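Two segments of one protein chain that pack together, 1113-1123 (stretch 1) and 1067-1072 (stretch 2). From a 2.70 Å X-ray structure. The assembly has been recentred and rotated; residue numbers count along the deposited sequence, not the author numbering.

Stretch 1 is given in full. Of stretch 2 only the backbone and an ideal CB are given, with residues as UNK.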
ATOM      1  N   GLU A1113     -23.644 -46.649  15.749  1.00 46.84           N
ATOM      2  CA  GLU A1113     -24.068 -45.937  14.542  1.00 54.67           C
ATOM      3  C   GLU A1113     -22.945 -45.075  13.987  1.00 50.64           C
ATOM      4  O   GLU A1113     -22.732 -45.001  12.779  1.00 58.86           O
ATOM      5  CB  GLU A1113     -25.303 -45.074  14.820  1.00 64.37           C
ATOM      6  CG  GLU A1113     -26.566 -45.864  15.094  1.00 78.34           C
ATOM      7  CD  GLU A1113     -26.860 -46.884  14.007  1.00102.15           C
ATOM      8  OE1 GLU A1113     -26.614 -46.580  12.818  1.00110.49           O
ATOM      9  OE2 GLU A1113     -27.341 -47.990  14.339  1.00110.89           O
ATOM     10  N   MET A1114     -22.243 -44.415  14.894  1.00 48.36           N
ATOM     11  CA  MET A1114     -21.034 -43.651  14.588  1.00 44.34           C
ATOM     12  C   MET A1114     -20.082 -44.492  13.736  1.00 40.83           C
ATOM     13  O   MET A1114     -19.571 -44.042  12.713  1.00 43.28           O
ATOM     14  CB  MET A1114     -20.363 -43.226  15.902  1.00 26.77           C
ATOM     15  CG  MET A1114     -19.394 -42.100  15.842  1.00 24.91           C
ATOM     16  SD  MET A1114     -18.869 -41.613  17.517  1.00 30.19           S
ATOM     17  CE  MET A1114     -20.455 -41.270  18.279  1.00 24.14           C
ATOM     18  N   ALA A1115     -19.875 -45.732  14.166  1.00 35.32           N
ATOM     19  CA  ALA A1115     -18.919 -46.630  13.538  1.00 36.00           C
ATOM     20  C   ALA A1115     -19.310 -47.015  12.103  1.00 46.43           C
ATOM     21  O   ALA A1115     -18.482 -46.925  11.189  1.00 46.63           O
ATOM     22  CB  ALA A1115     -18.749 -47.876  14.394  1.00 34.88           C
ATOM     23  N   THR A1116     -20.556 -47.456  11.918  1.00 49.09           N
ATOM     24  CA  THR A1116     -21.079 -47.737  10.591  1.00 36.51           C
ATOM     25  C   THR A1116     -20.907 -46.541   9.657  1.00 43.47           C
ATOM     26  O   THR A1116     -20.446 -46.682   8.530  1.00 46.33           O
ATOM     27  CB  THR A1116     -22.572 -48.114  10.635  1.00 47.48           C
ATOM     28  OG1 THR A1116     -22.748 -49.289  11.431  1.00 46.34           O
ATOM     29  CG2 THR A1116     -23.094 -48.370   9.229  1.00 41.18           C
ATOM     30  N   LEU A1117     -21.281 -45.360  10.134  1.00 39.06           N
ATOM     31  CA  LEU A1117     -21.162 -44.149   9.334  1.00 38.97           C
ATOM     32  C   LEU A1117     -19.721 -43.897   8.904  1.00 41.94           C
ATOM     33  O   LEU A1117     -19.464 -43.600   7.731  1.00 51.77           O
ATOM     34  CB  LEU A1117     -21.675 -42.938  10.111  1.00 42.14           C
ATOM     35  CG  LEU A1117     -21.561 -41.643   9.310  1.00 43.79           C
ATOM     36  CD1 LEU A1117     -22.511 -41.744   8.134  1.00 45.39           C
ATOM     37  CD2 LEU A1117     -21.846 -40.404  10.159  1.00 38.24           C
ATOM     38  N   TYR A1118     -18.792 -44.014   9.856  1.00 31.99           N
ATOM     39  CA  TYR A1118     -17.373 -43.754   9.587  1.00 37.80           C
ATOM     40  C   TYR A1118     -16.795 -44.824   8.667  1.00 47.84           C
ATOM     41  O   TYR A1118     -16.047 -44.500   7.739  1.00 47.87           O
ATOM     42  CB  TYR A1118     -16.552 -43.673  10.886  1.00 27.45           C
ATOM     43  CG  TYR A1118     -16.925 -42.511  11.780  1.00 33.11           C
ATOM     44  CD1 TYR A1118     -17.755 -41.485  11.325  1.00 31.40           C
ATOM     45  CD2 TYR A1118     -16.452 -42.434  13.078  1.00 37.45           C
ATOM     46  CE1 TYR A1118     -18.103 -40.436  12.128  1.00 25.06           C
ATOM     47  CE2 TYR A1118     -16.793 -41.364  13.900  1.00 29.04           C
ATOM     48  CZ  TYR A1118     -17.622 -40.381  13.419  1.00 28.41           C
ATOM     49  OH  TYR A1118     -17.967 -39.337  14.244  1.00 32.17           O
ATOM     50  N   ILE A1119     -17.143 -46.088   8.922  1.00 45.45           N
ATOM     51  CA  ILE A1119     -16.698 -47.189   8.068  1.00 42.08           C
ATOM     52  C   ILE A1119     -17.053 -46.955   6.602  1.00 39.87           C
ATOM     53  O   ILE A1119     -16.222 -47.168   5.725  1.00 51.01           O
ATOM     54  CB  ILE A1119     -17.286 -48.533   8.515  1.00 38.52           C
ATOM     55  CG1 ILE A1119     -16.460 -49.098   9.664  1.00 34.77           C
ATOM     56  CG2 ILE A1119     -17.264 -49.521   7.385  1.00 38.59           C
ATOM     57  CD1 ILE A1119     -17.048 -50.343  10.271  1.00 40.17           C
ATOM     58  N   ALA A1120     -18.269 -46.497   6.332  1.00 36.92           N
ATOM     59  CA  ALA A1120     -18.646 -46.152   4.963  1.00 38.68           C
ATOM     60  C   ALA A1120     -17.755 -45.032   4.418  1.00 56.64           C
ATOM     61  O   ALA A1120     -17.317 -45.106   3.271  1.00 62.23           O
ATOM     62  CB  ALA A1120     -20.106 -45.754   4.887  1.00 39.87           C
ATOM     63  N   GLU A1121     -17.474 -44.007   5.226  1.00 45.65           N
ATOM     64  CA  GLU A1121     -16.542 -42.956   4.793  1.00 45.86           C
ATOM     65  C   GLU A1121     -15.143 -43.517   4.494  1.00 45.29           C
ATOM     66  O   GLU A1121     -14.497 -43.094   3.538  1.00 46.59           O
ATOM     67  CB  GLU A1121     -16.438 -41.833   5.836  1.00 31.14           C
ATOM     68  CG  GLU A1121     -17.491 -40.721   5.683  1.00 42.64           C
ATOM     69  CD  GLU A1121     -17.328 -39.897   4.398  1.00 58.63           C
ATOM     70  OE1 GLU A1121     -16.196 -39.443   4.113  1.00 64.65           O
ATOM     71  OE2 GLU A1121     -18.330 -39.703   3.670  1.00 64.29           O
ATOM     72  N   MET A1122     -14.689 -44.468   5.310  1.00 39.35           N
ATOM     73  CA  MET A1122     -13.383 -45.087   5.128  1.00 36.71           C
ATOM     74  C   MET A1122     -13.340 -45.900   3.830  1.00 45.67           C
ATOM     75  O   MET A1122     -12.373 -45.842   3.068  1.00 49.68           O
ATOM     76  CB  MET A1122     -13.041 -45.988   6.314  1.00 32.30           C
ATOM     77  CG  MET A1122     -12.871 -45.280   7.656  1.00 30.10           C
ATOM     78  SD  MET A1122     -12.871 -46.496   9.009  1.00 39.35           S
ATOM     79  CE  MET A1122     -11.458 -47.513   8.574  1.00 30.74           C
ATOM     80  N   GLN A1123     -14.395 -46.655   3.569  1.00 49.83           N
ATOM     81  CA  GLN A1123     -14.392 -47.546   2.418  1.00 53.14           C
ATOM     82  C   GLN A1123     -14.495 -46.820   1.059  1.00 54.30           C
ATOM     83  O   GLN A1123     -14.280 -47.438   0.021  1.00 64.81           O
ATOM     84  CB  GLN A1123     -15.497 -48.587   2.581  1.00 42.38           C
ATOM     85  CG  GLN A1123     -15.030 -49.727   3.490  1.00 50.40           C
ATOM     86  CD  GLN A1123     -16.038 -50.857   3.662  1.00 59.11           C
ATOM     87  OE1 GLN A1123     -17.258 -50.639   3.718  1.00 60.01           O
ATOM     88  NE2 GLN A1123     -15.523 -52.081   3.748  1.00 59.20           N
ATOM     89  N   UNK A1067      -3.144 -45.110   8.319  1.00 32.22           N
ATOM     90  CA  UNK A1067      -3.590 -45.231   9.695  1.00 32.63           C
ATOM     91  C   UNK A1067      -4.785 -44.309   9.863  1.00 33.04           C
ATOM     92  O   UNK A1067      -4.693 -43.129   9.542  1.00 37.52           O
ATOM     93  CB  UNK A1067      -2.474 -44.892  10.685  1.00 32.63           C
ATOM     94  N   UNK A1068      -5.906 -44.849  10.334  1.00 28.99           N
ATOM     95  CA  UNK A1068      -7.108 -44.053  10.587  1.00 24.86           C
ATOM     96  C   UNK A1068      -7.195 -43.670  12.050  1.00 27.89           C
ATOM     97  O   UNK A1068      -7.053 -44.523  12.939  1.00 29.95           O
ATOM     98  CB  UNK A1068      -8.364 -44.819  10.168  1.00 24.86           C
ATOM     99  N   UNK A1069      -7.449 -42.388  12.294  1.00 31.43           N
ATOM    100  CA  UNK A1069      -7.596 -41.876  13.647  1.00 25.56           C
ATOM    101  C   UNK A1069      -8.978 -41.277  13.862  1.00 22.99           C
ATOM    102  O   UNK A1069      -9.517 -40.605  12.995  1.00 24.22           O
ATOM    103  CB  UNK A1069      -6.517 -40.831  13.940  1.00 25.56           C
ATOM    104  N   UNK A1070      -9.549 -41.511  15.034  1.00 24.15           N
ATOM    105  CA  UNK A1070     -10.895 -41.049  15.289  1.00 22.29           C
ATOM    106  C   UNK A1070     -10.974 -40.066  16.436  1.00 21.58           C
ATOM    107  O   UNK A1070     -10.277 -40.204  17.438  1.00 22.21           O
ATOM    108  CB  UNK A1070     -11.808 -42.243  15.572  1.00 22.29           C
ATOM    109  N   UNK A1071     -11.842 -39.076  16.274  1.00 17.40           N
ATOM    110  CA  UNK A1071     -11.962 -37.999  17.231  1.00 21.97           C
ATOM    111  C   UNK A1071     -12.231 -38.510  18.630  1.00 24.10           C
ATOM    112  O   UNK A1071     -12.870 -39.538  18.791  1.00 32.20           O
ATOM    113  CB  UNK A1071     -13.073 -37.037  16.804  1.00 21.97           C
ATOM    114  N   UNK A1072     -11.737 -37.790  19.644  1.00 25.00           N
ATOM    115  CA  UNK A1072     -12.122 -38.026  21.043  1.00 22.91           C
ATOM    116  C   UNK A1072     -13.479 -37.402  21.350  1.00 26.89           C
ATOM    117  O   UNK A1072     -14.162 -36.994  20.408  1.00 28.49           O
ATOM    118  CB  UNK A1072     -11.062 -37.463  21.993  1.00 22.91           C
TER

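Stretch 1 is a run of helix that offers one side to stretch 2 through Met1114, Tyr1118 and Met1122, spaced a turn apart. The strand, 1067-1070, runs roughly antiparallel to it, at 148°, with the helix and strand axes 11.5 Å apart at their closest.

Position 1067 has extended backbone angles (-107/125), and its ideal CB has nothing of stretch 1 within 5.5 Å. The helix therefore sets no requirement here, and any residue at ease in a strand would serve. The residue is Leu1067, which makes no contact with the helix.

At 1068 the CA-to-CB bond points toward the helix, and the ideal CB lies 4.4 Å from Met1122 CE. A thioether methyl so close calls for an apolar neighbour; leucine, isoleucine or methionine could pack against it, and an aromatic ring could present a face. The deposited residue is Trp1068, with chi1 in the m well. Met1122 CE sits over one face of the indole, 3.7 Å from Trp1068 CD1, and makes a CH-pi contact with the five-membered ring only 12° off the ring normal. The methyl thus sits almost directly above the five-membered ring, as suits a polarised C-H group over pi electrons. The indole NE1 is hydrogen-bonded elsewhere in the structure.

Position 1069 follows the strand alternation, and its CB is again beyond the reach of stretch 1. Any side chain compatible with phi/psi of -119/140 would do. It is Leu1069, without contact to the helix.

Position 1070 turns back toward the helix. Its ideal CB is 5.3 Å from Tyr1118 CD2, too far for a small residue to fill the space well, and the surroundings are the tyrosine ring and the sulfur of Met1122. A long aliphatic chain or an aromatic would suit. Phe1070, with chi1 m, reaches both groups with its ring: Phe1070 CD1 comes within 4.1 Å of Tyr1118 CD2, and Phe1070 CZ lies 4.0 Å from Met1122 SD. The sulfur meets the phenyl ring at its edge, so Met1122 touches two aromatic rings in different ways.

Past the strand, 1071 has phi/psi of -55/148 and a CB directed toward the helix, though more than 5.5 Å from any of its atoms. Across this gap lie the Tyr1118 hydroxyl and the sulfur of Met1114. A side chain of some length with a polar end is indicated: histidine, glutamine, glutamate or arginine could each be considered. His1071 adopts chi1 p and hydrogen-bonds through NE2 to Tyr1118 OH at 2.6 Å, while its CE1 packs 4.0 Å from Met1114 SD. The tyrosine and imidazole rings meet rim to rim, their planes at 82°. His1071 ND1 donates to the backbone O of 1072 at 2.9 Å, which helps fix the ring's orientation.

Position 1072 is out of reach of the helix, and its phi of -79° would accept proline among many others. Pro1072 touches nothing in stretch 1; its carbonyl serves the histidine.

Stretch 2, residues 1067-1072: LWLFHP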
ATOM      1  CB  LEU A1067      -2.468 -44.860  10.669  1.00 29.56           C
ATOM      2  CG  LEU A1067      -2.862 -44.634  12.123  1.00 23.22           C
ATOM      3  CD1 LEU A1067      -3.564 -45.873  12.642  1.00 26.76           C
ATOM      4  CD2 LEU A1067      -1.642 -44.310  12.963  1.00 22.62           C
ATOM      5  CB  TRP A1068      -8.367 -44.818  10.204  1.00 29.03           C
ATOM      6  CG  TRP A1068      -8.485 -45.101   8.759  1.00 34.16           C
ATOM      7  CD1 TRP A1068      -8.042 -46.206   8.104  1.00 33.22           C
ATOM      8  CD2 TRP A1068      -9.097 -44.262   7.768  1.00 34.74           C
ATOM      9  NE1 TRP A1068      -8.338 -46.110   6.761  1.00 43.08           N
ATOM     10  CE2 TRP A1068      -8.984 -44.923   6.533  1.00 37.66           C
ATOM     11  CE3 TRP A1068      -9.726 -43.016   7.808  1.00 32.32           C
ATOM     12  CZ2 TRP A1068      -9.478 -44.382   5.351  1.00 36.46           C
ATOM     13  CZ3 TRP A1068     -10.213 -42.479   6.631  1.00 32.51           C
ATOM     14  CH2 TRP A1068     -10.091 -43.161   5.421  1.00 34.63           C
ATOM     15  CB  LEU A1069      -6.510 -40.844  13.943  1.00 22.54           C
ATOM     16  CG  LEU A1069      -5.080 -41.407  13.825  1.00 27.59           C
ATOM     17  CD1 LEU A1069      -4.048 -40.315  13.810  1.00 19.04           C
ATOM     18  CD2 LEU A1069      -4.763 -42.418  14.931  1.00 30.93           C
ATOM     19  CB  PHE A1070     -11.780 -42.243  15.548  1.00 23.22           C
ATOM     20  CG  PHE A1070     -11.683 -43.255  14.485  1.00 26.50           C
ATOM     21  CD1 PHE A1070     -12.370 -43.080  13.289  1.00 28.45           C
ATOM     22  CD2 PHE A1070     -10.874 -44.363  14.646  1.00 23.70           C
ATOM     23  CE1 PHE A1070     -12.273 -44.012  12.275  1.00 23.85           C
ATOM     24  CE2 PHE A1070     -10.776 -45.301  13.643  1.00 23.50           C
ATOM     25  CZ  PHE A1070     -11.473 -45.121  12.452  1.00 27.12           C
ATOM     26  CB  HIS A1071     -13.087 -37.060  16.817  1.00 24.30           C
ATOM     27  CG  HIS A1071     -14.428 -37.712  16.751  1.00 25.39           C
ATOM     28  ND1 HIS A1071     -15.173 -38.000  17.872  1.00 28.55           N
ATOM     29  CD2 HIS A1071     -15.177 -38.106  15.693  1.00 26.91           C
ATOM     30  CE1 HIS A1071     -16.315 -38.561  17.510  1.00 24.45           C
ATOM     31  NE2 HIS A1071     -16.341 -38.638  16.193  1.00 21.25           N
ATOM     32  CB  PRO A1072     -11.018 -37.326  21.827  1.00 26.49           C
ATOM     33  CG  PRO A1072     -10.555 -36.233  20.901  1.00 14.37           C
ATOM     34  CD  PRO A1072     -10.687 -36.757  19.519  1.00 14.81           C
TER
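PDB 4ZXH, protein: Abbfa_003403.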